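PA0821 (PDB 7DRG) probably acts as the immunity protein (antitoxin) that neutralises a putative VRR-NUC nuclease effector of the type VI secretion system in Pseudomonas aeruginosa. Local coordinates at residues E31-A36 against P188-N193; L68-L73 against T88-T93; L292-H295 against I300-E303. All blocks are in the same frame, centred on the assembly; numbering follows the deposited sequence.

Contact 1: E31-A36 against P188-N193; sequences EDYIGA and PTSWDN
Tyr33 and Asn193 meet through two first torsions: CG of Tyr33 stands between its backbone N and carbonyl carbon (chi1 73°), which sends the ring out toward the 188-193 segment, while CG of Asn193 lies opposite the carbonyl carbon, which brings its amide back to the phenol. Asn193 ND2 donates to Tyr33 OH over 3.2 Å, with an N-H...O angle of 156°. The oxygen lies in the plane of the amide, where an amide hydrogen points, and the amide and ring planes are turned 48° apart. Close by, Ser190 CB packs obliquely at the phenol end of the ring, 3.4 Å from Tyr33 OH. Tyrosine suits this place because one side chain offers carbon surface to the Ser190 methylene and a hydroxyl to polar partners; the stronger of these is Asp194 OD2, which is hydrogen-bonded to the hydroxyl, and Asn193 ND2 adds a second bond. The contact joins a corner of the chain to the start of helix 191-204. An inverse gamma turn centred on Asp32 precedes strand 34-46, where a classic beta bulge sets Gly35 and Ala36 against the single residue Ile20. On the helix side, Asn193 N bonds to Ser190 O at 2.9 Å as the first, weakly bonded turn forms. Glu31 completes the polar cluster: its chain, extended beyond CG, carries OE1 into the plane of the Tyr33 ring, at the edge, yet 4.1 Å from Asn193 ND2, and its carboxylate stands almost perpendicular to the amide. Its firm partner is Arg120, which forms a salt bridge with Glu31 OE1 through NH2 and a hydrogen bond with Ser190 OG through NE.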
loop_
_atom_site.group_PDB
_atom_site.type_symbol
_atom_site.label_atom_id
_atom_site.label_comp_id
_atom_site.label_asym_id
_atom_site.label_seq_id
_atom_site.Cartn_x
_atom_site.Cartn_y
_atom_site.Cartn_z
ATOM N N GLU B 31 -4.506 3.082 17.501
ATOM C CA GLU B 31 -4.678 2.961 18.940
ATOM C C GLU B 31 -3.339 3.194 19.625
ATOM O O GLU B 31 -2.290 3.282 18.981
ATOM C CB GLU B 31 -5.263 1.595 19.313
ATOM C CG GLU B 31 -6.729 1.469 18.942
ATOM C CD GLU B 31 -7.232 0.042 18.979
ATOM O OE1 GLU B 31 -6.567 -0.814 19.599
ATOM O OE2 GLU B 31 -8.297 -0.225 18.380
ATOM N N ASP B 32 -3.387 3.277 20.954
ATOM C CA ASP B 32 -2.265 3.777 21.749
ATOM C C ASP B 32 -1.258 2.667 22.075
ATOM O O ASP B 32 -0.941 2.399 23.231
ATOM C CB ASP B 32 -2.794 4.431 23.022
ATOM C CG ASP B 32 -1.765 5.308 23.703
ATOM O OD1 ASP B 32 -0.768 5.672 23.044
ATOM O OD2 ASP B 32 -1.952 5.627 24.897
ATOM N N TYR B 33 -0.744 2.023 21.028
ATOM C CA TYR B 33 0.325 1.041 21.186
ATOM C C TYR B 33 1.068 0.946 19.864
ATOM O O TYR B 33 0.591 1.421 18.832
ATOM C CB TYR B 33 -0.208 -0.335 21.626
ATOM C CG TYR B 33 -0.944 -1.117 20.553
ATOM C CD1 TYR B 33 -2.287 -0.876 20.287
ATOM C CD2 TYR B 33 -0.299 -2.104 19.810
ATOM C CE1 TYR B 33 -2.967 -1.591 19.314
ATOM C CE2 TYR B 33 -0.974 -2.823 18.826
ATOM C CZ TYR B 33 -2.312 -2.556 18.580
ATOM O OH TYR B 33 -3.005 -3.250 17.607
ATOM N N ILE B 34 2.249 0.336 19.900
ATOM C CA ILE B 34 3.054 0.140 18.698
ATOM C C ILE B 34 2.644 -1.192 18.077
ATOM O O ILE B 34 2.886 -2.254 18.653
ATOM C CB ILE B 34 4.554 0.167 19.009
ATOM C CG1 ILE B 34 4.938 1.492 19.678
ATOM C CG2 ILE B 34 5.357 -0.072 17.734
ATOM C CD1 ILE B 34 6.377 1.528 20.172
ATOM N N GLY B 35 2.023 -1.138 16.897
ATOM C CA GLY B 35 1.533 -2.353 16.272
ATOM C C GLY B 35 2.573 -3.122 15.481
ATOM O O GLY B 35 2.459 -4.342 15.328
ATOM N N ALA B 36 3.560 -2.413 14.945
ATOM C CA ALA B 36 4.574 -3.061 14.098
ATOM C C ALA B 36 5.888 -2.289 14.147
ATOM O O ALA B 36 5.848 -1.109 14.192
ATOM C CB ALA B 36 4.064 -3.157 12.679
ATOM N N PRO B 188 2.610 -8.582 20.252
ATOM C CA PRO B 188 2.503 -9.979 20.700
ATOM C C PRO B 188 1.082 -10.417 20.987
ATOM O O PRO B 188 0.787 -11.614 20.908
ATOM C CB PRO B 188 3.359 -10.004 21.976
ATOM C CG PRO B 188 4.299 -8.852 21.825
ATOM C CD PRO B 188 3.532 -7.794 21.086
ATOM N N THR B 189 0.192 -9.485 21.315
ATOM C CA THR B 189 -1.179 -9.822 21.672
ATOM C C THR B 189 -2.214 -9.321 20.685
ATOM O O THR B 189 -3.296 -9.909 20.596
ATOM C CB THR B 189 -1.526 -9.264 23.058
ATOM O OG1 THR B 189 -1.260 -7.855 23.092
ATOM C CG2 THR B 189 -0.709 -9.959 24.114
ATOM N N SER B 190 -1.920 -8.245 19.954
ATOM C CA SER B 190 -2.915 -7.577 19.121
ATOM C C SER B 190 -2.588 -7.675 17.636
ATOM O O SER B 190 -3.059 -6.849 16.847
ATOM C CB SER B 190 -3.060 -6.111 19.532
ATOM O OG SER B 190 -3.472 -5.994 20.884
ATOM N N TRP B 191 -1.815 -8.690 17.242
ATOM C CA TRP B 191 -1.310 -8.798 15.875
ATOM C C TRP B 191 -2.425 -8.850 14.836
ATOM O O TRP B 191 -2.208 -8.457 13.683
ATOM C CB TRP B 191 -0.430 -10.041 15.758
ATOM C CG TRP B 191 -1.040 -11.197 16.485
ATOM C CD1 TRP B 191 -0.832 -11.547 17.790
ATOM C CD2 TRP B 191 -1.996 -12.127 15.969
ATOM N NE1 TRP B 191 -1.591 -12.644 18.113
ATOM C CE2 TRP B 191 -2.314 -13.021 17.011
ATOM C CE3 TRP B 191 -2.610 -12.295 14.724
ATOM C CZ2 TRP B 191 -3.215 -14.072 16.845
ATOM C CZ3 TRP B 191 -3.504 -13.333 14.562
ATOM C CH2 TRP B 191 -3.799 -14.209 15.615
ATOM N N ASP B 192 -3.607 -9.355 15.205
ATOM C CA ASP B 192 -4.701 -9.387 14.240
ATOM C C ASP B 192 -5.087 -7.980 13.797
ATOM O O ASP B 192 -5.523 -7.788 12.656
ATOM C CB ASP B 192 -5.913 -10.117 14.820
ATOM C CG ASP B 192 -6.963 -10.414 13.769
ATOM O OD1 ASP B 192 -6.665 -11.188 12.831
ATOM O OD2 ASP B 192 -8.086 -9.877 13.881
ATOM N N ASN B 193 -4.930 -6.987 14.679
ATOM C CA ASN B 193 -5.140 -5.596 14.287
ATOM C C ASN B 193 -4.086 -5.112 13.308
ATOM O O ASN B 193 -4.319 -4.139 12.581
ATOM C CB ASN B 193 -5.089 -4.661 15.499
ATOM C CG ASN B 193 -6.197 -4.912 16.492
ATOM O OD1 ASN B 193 -7.219 -5.513 16.167
ATOM N ND2 ASN B 193 -6.005 -4.427 17.715
#

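Contact 2: L68-L73 against T88-T93; sequences LAEPHL and TAYRDT
Leu73 CB lies over the ring of Tyr90 in a CH-pi contact, at the place where the connection leaving helix 52-69 meets the 3-10 turn of residues 90-92 that follows strand 87-89. Leu73 CB sits 3.6 Å from the ring centroid and only 4° off the ring normal, so a methylene of the leucine is centred over one face. With CG of Leu73 opposite the carbonyl carbon and the chain extended beyond it, CD1 reaches toward the rim on the same side, 3.7 Å from Tyr90 CE1. CB thus covers the centre of the face and CD1 packs at its CE1 rim. Tyr90 reaches this position by setting CG away from its own backbone N (chi1 175°), which carries the ring across to the other segment. Its CD2 comes 3.3 Å from Leu73 O, and no hydrogen bond crosses the contact.

At the far end of the ring the hydroxyl is hydrogen-bonded to Glu66 OE2, in helix 52-69. Glu70 only packs against it, with CG 3.6 Å from Tyr90 OH; the bend at chi2 turns the carboxylate off this line, and the methylene does the touching. Tyrosine fits because its pi face takes the CH of Leu73 CB while its hydroxyl reaches Glu66. Trp125 touches Leu73 as well and stacks on His72. The turn carrying Tyr90 is tied by its own carbonyl: Tyr90 O accepts from Thr93 N at 3.2 Å and from Thr93 OG1 at 2.8 Å, the hydroxyl tilted 19° from the carbonyl plane.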
loop_
_atom_site.group_PDB
_atom_site.type_symbol
_atom_site.label_atom_id
_atom_site.label_comp_id
_atom_site.label_asym_id
_atom_site.label_seq_id
_atom_site.Cartn_x
_atom_site.Cartn_y
_atom_site.Cartn_z
ATOM N N LEU B 68 23.854 -9.374 23.769
ATOM C CA LEU B 68 23.547 -8.136 23.067
ATOM C C LEU B 68 22.267 -7.485 23.567
ATOM O O LEU B 68 22.195 -6.255 23.662
ATOM C CB LEU B 68 23.412 -8.396 21.565
ATOM C CG LEU B 68 24.489 -9.244 20.897
ATOM C CD1 LEU B 68 24.203 -9.327 19.401
ATOM C CD2 LEU B 68 25.878 -8.674 21.173
ATOM N N ALA B 69 21.250 -8.290 23.888
ATOM C CA ALA B 69 19.891 -7.790 24.060
ATOM C C ALA B 69 19.518 -7.491 25.506
ATOM O O ALA B 69 18.475 -6.867 25.732
ATOM C CB ALA B 69 18.889 -8.804 23.499
ATOM N N GLU B 70 20.327 -7.928 26.472
ATOM C CA GLU B 70 19.978 -7.787 27.883
ATOM C C GLU B 70 19.557 -6.377 28.286
ATOM O O GLU B 70 18.572 -6.255 29.035
ATOM C CB GLU B 70 21.150 -8.274 28.753
ATOM C CG GLU B 70 20.851 -8.357 30.253
ATOM C CD GLU B 70 21.011 -7.024 30.969
ATOM O OE1 GLU B 70 20.385 -6.839 32.035
ATOM O OE2 GLU B 70 21.761 -6.161 30.464
ATOM N N PRO B 71 20.214 -5.295 27.850
ATOM C CA PRO B 71 19.769 -3.958 28.275
ATOM C C PRO B 71 18.398 -3.573 27.748
ATOM O O PRO B 71 17.831 -2.583 28.227
ATOM C CB PRO B 71 20.852 -3.023 27.713
ATOM C CG PRO B 71 22.007 -3.890 27.412
ATOM C CD PRO B 71 21.438 -5.213 27.031
ATOM N N HIS B 72 17.842 -4.322 26.791
ATOM C CA HIS B 72 16.664 -3.892 26.055
ATOM C C HIS B 72 15.445 -4.792 26.214
ATOM O O HIS B 72 14.335 -4.338 25.920
ATOM C CB HIS B 72 16.994 -3.779 24.558
ATOM C CG HIS B 72 18.229 -2.980 24.280
ATOM N ND1 HIS B 72 18.272 -1.609 24.414
ATOM C CD2 HIS B 72 19.467 -3.359 23.882
ATOM C CE1 HIS B 72 19.484 -1.178 24.112
ATOM N NE2 HIS B 72 20.228 -2.220 23.788
ATOM N N LEU B 73 15.606 -6.039 26.656
ATOM C CA LEU B 73 14.462 -6.931 26.783
ATOM C C LEU B 73 13.559 -6.484 27.926
ATOM O O LEU B 73 14.030 -6.000 28.958
ATOM C CB LEU B 73 14.930 -8.364 27.029
ATOM C CG LEU B 73 15.695 -9.006 25.870
ATOM C CD1 LEU B 73 16.101 -10.429 26.228
ATOM C CD2 LEU B 73 14.849 -8.990 24.606
ATOM N N THR B 88 5.412 -12.298 31.862
ATOM C CA THR B 88 6.341 -12.035 32.955
ATOM C C THR B 88 7.252 -10.878 32.570
ATOM O O THR B 88 7.787 -10.857 31.460
ATOM C CB THR B 88 7.186 -13.281 33.280
ATOM O OG1 THR B 88 6.328 -14.419 33.457
ATOM C CG2 THR B 88 8.008 -13.064 34.545
ATOM N N ALA B 89 7.432 -9.920 33.479
ATOM C CA ALA B 89 8.430 -8.884 33.250
ATOM C C ALA B 89 9.813 -9.517 33.173
ATOM O O ALA B 89 10.127 -10.442 33.924
ATOM C CB ALA B 89 8.396 -7.835 34.358
ATOM N N TYR B 90 10.643 -9.017 32.253
ATOM C CA TYR B 90 11.945 -9.642 32.012
ATOM C C TYR B 90 12.795 -9.672 33.279
ATOM O O TYR B 90 13.514 -10.647 33.534
ATOM C CB TYR B 90 12.667 -8.905 30.882
ATOM C CG TYR B 90 14.086 -9.370 30.612
ATOM C CD1 TYR B 90 14.339 -10.642 30.112
ATOM C CD2 TYR B 90 15.163 -8.520 30.828
ATOM C CE1 TYR B 90 15.648 -11.068 29.858
ATOM C CE2 TYR B 90 16.464 -8.932 30.580
ATOM C CZ TYR B 90 16.698 -10.198 30.089
ATOM O OH TYR B 90 17.997 -10.590 29.839
ATOM N N ARG B 91 12.709 -8.613 34.089
ATOM C CA ARG B 91 13.395 -8.557 35.377
ATOM C C ARG B 91 13.029 -9.725 36.283
ATOM O O ARG B 91 13.853 -10.157 37.096
ATOM C CB ARG B 91 13.051 -7.251 36.094
ATOM C CG ARG B 91 14.063 -6.144 35.954
ATOM C CD ARG B 91 13.709 -5.006 36.902
ATOM N NE ARG B 91 13.783 -5.425 38.300
ATOM C CZ ARG B 91 14.863 -5.290 39.062
ATOM N NH1 ARG B 91 15.962 -4.743 38.560
ATOM N NH2 ARG B 91 14.846 -5.699 40.324
ATOM N N ASP B 92 11.796 -10.221 36.192
ATOM C CA ASP B 92 11.291 -11.243 37.102
ATOM C C ASP B 92 11.450 -12.662 36.573
ATOM O O ASP B 92 11.026 -13.608 37.246
ATOM C CB ASP B 92 9.812 -10.991 37.405
ATOM C CG ASP B 92 9.570 -9.640 38.037
ATOM O OD1 ASP B 92 10.501 -9.127 38.694
ATOM O OD2 ASP B 92 8.451 -9.100 37.881
ATOM N N THR B 93 12.025 -12.839 35.389
ATOM C CA THR B 93 12.052 -14.157 34.775
ATOM C C THR B 93 13.141 -15.028 35.388
ATOM O O THR B 93 14.171 -14.539 35.861
ATOM C CB THR B 93 12.271 -14.060 33.264
ATOM O OG1 THR B 93 13.515 -13.402 32.988
ATOM C CG2 THR B 93 11.136 -13.293 32.604
#

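Contact 3: L292-H295 against I300-E303; sequences LLNH and IRYE
Asn294 and Arg301 are the nearest residues of a helical turn, 292-295, and an irregular segment, 300-303, their CA atoms 8.8 Å apart. The backbones thus stay well separated, and the long arginine and the short asparagine amide bridge the gap. Asn294 sets CG away from its backbone N (chi1 175°), bringing the amide end toward the loop although its CB does not point there. Arg301 runs extended through its first two torsions and then bends at chi3 (68°), which swings the guanidinium round to the helix. NH1 of Arg301 meets Asn294 OD1 at 3.0 Å, a weak hydrogen bond with an N-H...O angle of 127°. The oxygen approaches the guanidinium at its edge, and the two flat groups are nearly coplanar. The stronger link is shared: Asp332 OD1 accepts from Asn294 ND2 and forms a salt bridge with Arg301 NH1, so the aspartate probably balances the arginine charge. An amide suits the helix position because its ND2 can donate to the aspartate while its oxygen accepts, weakly, from the arginine. Around this cluster, helix 288-297 rests Leu292 on helix 338-348 and Leu293 on strand 233-237, while Ile300 packs on that same strand and on helix 238-243.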
loop_
_atom_site.group_PDB
_atom_site.type_symbol
_atom_site.label_atom_id
_atom_site.label_comp_id
_atom_site.label_asym_id
_atom_site.label_seq_id
_atom_site.Cartn_x
_atom_site.Cartn_y
_atom_site.Cartn_z
ATOM N N LEU B 292 18.397 -12.229 -8.196
ATOM C CA LEU B 292 19.301 -13.241 -8.725
ATOM C C LEU B 292 19.247 -14.525 -7.901
ATOM O O LEU B 292 19.238 -15.629 -8.459
ATOM C CB LEU B 292 20.722 -12.684 -8.789
ATOM C CG LEU B 292 20.931 -11.564 -9.812
ATOM C CD1 LEU B 292 22.320 -10.975 -9.656
ATOM C CD2 LEU B 292 20.709 -12.070 -11.239
ATOM N N LEU B 293 19.188 -14.409 -6.571
ATOM C CA LEU B 293 19.111 -15.616 -5.758
ATOM C C LEU B 293 17.763 -16.307 -5.917
ATOM O O LEU B 293 17.700 -17.539 -5.995
ATOM C CB LEU B 293 19.372 -15.281 -4.292
ATOM C CG LEU B 293 19.352 -16.502 -3.371
ATOM C CD1 LEU B 293 20.419 -17.519 -3.766
ATOM C CD2 LEU B 293 19.556 -16.065 -1.949
ATOM N N ASN B 294 16.673 -15.534 -5.956
ATOM C CA ASN B 294 15.357 -16.132 -6.152
ATOM C C ASN B 294 15.288 -16.879 -7.476
ATOM O O ASN B 294 14.663 -17.941 -7.565
ATOM C CB ASN B 294 14.278 -15.050 -6.071
ATOM C CG ASN B 294 12.884 -15.569 -6.396
ATOM O OD1 ASN B 294 12.183 -16.093 -5.529
ATOM N ND2 ASN B 294 12.466 -15.396 -7.649
ATOM N N HIS B 295 15.929 -16.338 -8.517
ATOM C CA HIS B 295 15.955 -17.023 -9.806
ATOM C C HIS B 295 16.650 -18.377 -9.698
ATOM O O HIS B 295 16.180 -19.373 -10.261
ATOM C CB HIS B 295 16.641 -16.137 -10.845
ATOM C CG HIS B 295 16.505 -16.636 -12.249
ATOM N ND1 HIS B 295 15.339 -16.515 -12.972
ATOM C CD2 HIS B 295 17.390 -17.263 -13.061
ATOM C CE1 HIS B 295 15.510 -17.044 -14.170
ATOM N NE2 HIS B 295 16.747 -17.503 -14.250
ATOM N N ILE B 300 12.952 -24.768 -6.110
ATOM C CA ILE B 300 12.664 -25.427 -4.842
ATOM C C ILE B 300 11.792 -24.553 -3.937
ATOM O O ILE B 300 11.784 -24.733 -2.728
ATOM C CB ILE B 300 13.954 -25.861 -4.118
ATOM C CG1 ILE B 300 14.830 -24.655 -3.746
ATOM C CG2 ILE B 300 14.718 -26.872 -4.959
ATOM C CD1 ILE B 300 15.844 -24.944 -2.635
ATOM N N ARG B 301 11.050 -23.611 -4.507
ATOM C CA ARG B 301 10.144 -22.776 -3.728
ATOM C C ARG B 301 8.777 -23.443 -3.614
ATOM O O ARG B 301 8.311 -24.094 -4.554
ATOM C CB ARG B 301 10.003 -21.397 -4.379
ATOM C CG ARG B 301 9.313 -20.355 -3.508
ATOM C CD ARG B 301 9.304 -19.017 -4.220
ATOM N NE ARG B 301 8.445 -19.022 -5.401
ATOM C CZ ARG B 301 8.719 -18.364 -6.522
ATOM N NH1 ARG B 301 9.840 -17.664 -6.621
ATOM N NH2 ARG B 301 7.882 -18.418 -7.549
ATOM N N TYR B 302 8.137 -23.286 -2.455
ATOM C CA TYR B 302 6.773 -23.773 -2.298
ATOM C C TYR B 302 5.868 -23.135 -3.345
ATOM O O TYR B 302 5.960 -21.936 -3.618
ATOM C CB TYR B 302 6.235 -23.457 -0.898
ATOM C CG TYR B 302 6.838 -24.256 0.236
ATOM C CD1 TYR B 302 6.526 -25.601 0.415
ATOM C CD2 TYR B 302 7.692 -23.657 1.150
ATOM C CE1 TYR B 302 7.074 -26.335 1.460
ATOM C CE2 TYR B 302 8.238 -24.377 2.195
ATOM C CZ TYR B 302 7.925 -25.711 2.349
ATOM O OH TYR B 302 8.474 -26.420 3.396
ATOM N N GLU B 303 4.998 -23.949 -3.949
ATOM C CA GLU B 303 4.018 -23.401 -4.880
ATOM C C GLU B 303 2.938 -22.626 -4.143
ATOM O O GLU B 303 2.391 -21.652 -4.677
ATOM C CB GLU B 303 3.398 -24.526 -5.705
ATOM C CG GLU B 303 4.423 -25.435 -6.357
ATOM C CD GLU B 303 3.792 -26.504 -7.226
ATOM O OE1 GLU B 303 3.996 -27.703 -6.937
ATOM O OE2 GLU B 303 3.091 -26.143 -8.195
#

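The three contacts lie far apart and none touches another. Contacts 1 and 2 are closest, with centres about 20 Å apart and nearest atoms about 10 Å apart; strand 34-46 of contact 1 is followed by helix 52-69 of contact 2, and the whole of contact 2 falls between the two segments of contact 1 along the chain. Contact 3 lies across the chain's centre from both, its centre about 32 Å from that of contact 1 and about 38 Å from that of contact 2, and comes later in sequence. Contacts 2 and 3, like 188-193 of contact 1, belong to sequence characteristic of type VI immunity proteins for VRR-NUC effectors.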